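Local coordinates for transferrin binding protein B (Actinobacillus suis, PDB 3PQU), which probably binds host transferrin at the bacterial outer membrane as a surface lipoprotein, an early step in acquiring iron from it, at residues Ser180-Ser185 with Asn199-Ser204. Numbering follows the deposited sequence.
Sequences SDVKTS and NVAATS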
loop_
_atom_site.group_PDB
_atom_site.type_symbol
_atom_site.label_atom_id
_atom_site.label_comp_id
_atom_site.label_asym_id
_atom_site.label_seq_id
_atom_site.Cartn_x
_atom_site.Cartn_y
_atom_site.Cartn_z
ATOM N N SER A 180 -2.148 -23.788 7.628
ATOM C CA SER A 180 -0.918 -24.501 7.942
ATOM C C SER A 180 -0.342 -25.076 6.662
ATOM O O SER A 180 -0.890 -24.872 5.575
ATOM C CB SER A 180 -1.184 -25.654 8.924
ATOM O OG SER A 180 -1.939 -26.714 8.320
ATOM N N ASP A 181 0.776 -25.796 6.787
ATOM C CA ASP A 181 1.204 -26.681 5.720
ATOM C C ASP A 181 0.618 -28.065 5.986
ATOM O O ASP A 181 -0.152 -28.246 6.924
ATOM C CB ASP A 181 2.744 -26.753 5.616
ATOM C CG ASP A 181 3.401 -27.330 6.872
ATOM O OD1 ASP A 181 4.598 -27.704 6.804
ATOM O OD2 ASP A 181 2.720 -27.385 7.920
ATOM N N VAL A 182 1.000 -29.049 5.180
ATOM C CA VAL A 182 0.447 -30.387 5.332
ATOM C C VAL A 182 1.538 -31.401 5.672
ATOM O O VAL A 182 2.600 -31.383 5.064
ATOM C CB VAL A 182 -0.303 -30.808 4.048
ATOM C CG1 VAL A 182 -0.428 -32.338 3.954
ATOM C CG2 VAL A 182 -1.696 -30.129 3.987
ATOM N N LYS A 183 1.281 -32.251 6.667
ATOM C CA LYS A 183 2.147 -33.400 6.985
ATOM C C LYS A 183 1.278 -34.531 7.510
ATOM O O LYS A 183 0.504 -34.333 8.445
ATOM C CB LYS A 183 3.140 -33.054 8.116
ATOM C CG LYS A 183 4.291 -32.184 7.716
ATOM C CD LYS A 183 5.087 -31.759 8.930
ATOM C CE LYS A 183 6.167 -30.747 8.566
ATOM N NZ LYS A 183 7.112 -30.489 9.712
ATOM N N THR A 184 1.423 -35.723 6.962
ATOM C CA THR A 184 0.628 -36.845 7.448
ATOM C C THR A 184 0.961 -37.162 8.919
ATOM O O THR A 184 0.170 -37.787 9.623
ATOM C CB THR A 184 0.831 -38.106 6.581
ATOM O OG1 THR A 184 2.230 -38.388 6.486
ATOM C CG2 THR A 184 0.259 -37.901 5.180
ATOM N N SER A 185 2.127 -36.726 9.387
ATOM C CA SER A 185 2.490 -36.947 10.787
ATOM C C SER A 185 1.750 -36.023 11.773
ATOM O O SER A 185 1.768 -36.269 12.977
ATOM C CB SER A 185 4.006 -36.806 10.987
ATOM O OG SER A 185 4.447 -35.524 10.570
ATOM N N ASN A 199 -4.427 -34.379 4.979
ATOM C CA ASN A 199 -4.722 -34.406 3.543
ATOM C C ASN A 199 -4.936 -32.986 3.022
ATOM O O ASN A 199 -4.705 -32.699 1.846
ATOM C CB ASN A 199 -5.958 -35.255 3.262
ATOM C CG ASN A 199 -5.669 -36.758 3.310
ATOM O OD1 ASN A 199 -4.526 -37.184 3.467
ATOM N ND2 ASN A 199 -6.712 -37.560 3.151
ATOM N N VAL A 200 -5.409 -32.124 3.916
ATOM C CA VAL A 200 -5.703 -30.727 3.607
ATOM C C VAL A 200 -5.202 -29.936 4.800
ATOM O O VAL A 200 -5.219 -30.441 5.918
ATOM C CB VAL A 200 -7.226 -30.515 3.367
ATOM C CG1 VAL A 200 -7.572 -29.029 3.166
ATOM C CG2 VAL A 200 -7.695 -31.342 2.157
ATOM N N ALA A 201 -4.712 -28.718 4.558
ATOM C CA ALA A 201 -4.099 -27.932 5.614
ATOM C C ALA A 201 -5.131 -27.654 6.707
ATOM O O ALA A 201 -6.330 -27.556 6.425
ATOM C CB ALA A 201 -3.548 -26.611 5.048
ATOM N N ALA A 202 -4.671 -27.523 7.946
ATOM C CA ALA A 202 -5.539 -26.995 8.991
ATOM C C ALA A 202 -5.627 -25.482 8.737
ATOM O O ALA A 202 -4.599 -24.817 8.579
ATOM C CB ALA A 202 -4.953 -27.276 10.359
ATOM N N THR A 203 -6.845 -24.946 8.697
ATOM C CA THR A 203 -7.058 -23.539 8.365
ATOM C C THR A 203 -8.084 -22.925 9.330
ATOM O O THR A 203 -8.778 -23.647 10.074
ATOM C CB THR A 203 -7.671 -23.381 6.947
ATOM O OG1 THR A 203 -8.980 -23.955 6.948
ATOM C CG2 THR A 203 -6.812 -24.047 5.850
ATOM N N SER A 204 -8.248 -21.604 9.266
ATOM C CA SER A 204 -9.307 -20.953 10.043
ATOM C C SER A 204 -10.681 -21.344 9.501
ATOM O O SER A 204 -11.691 -21.035 10.130
ATOM C CB SER A 204 -9.168 -19.423 10.044
ATOM O OG SER A 204 -8.870 -18.973 8.741
#
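Ser180 grips Ala202 with two hydrogen bonds. Ser180 N donates to Ala202 O at 2.8 Å, nearly in line with the carbonyl. Ser180 OG accepts from Ala202 N at 2.9 Å. This second bond is bent, with an N-H...OG angle of 133° against 156° at the first. OG sits between the backbone N and the carbonyl carbon (chi1 69°), within hydrogen-bonding distance of Asp181 O and Ala202 N. Ser180 OG also donates to Asp181 O at 2.7 Å. OG thus accepts across the contact and donates within 180-185, so the buried hydroxyl has a partner in each role.

The apolar part is small. Val182 CG2 lies against the peptide link from Val200 to Ala201, 3.4 Å from Ala201 N. Val182 CG2 touches Ala201 CB more loosely, at 4.1 Å. Ala201 CB packs closely on Ser180 O at 3.2 Å, and Ala202 CB rests near Ser180 OG.

Outside the pair, Arg51 binds Asn199 OD1, and Ser204 OG bonds to Phe178 N and Asp177 OD2. The long loop following strand 170-183 thus folds back on the end of that strand, a strand-to-loop packing at the end of the N-lobe beta barrel of TbpB.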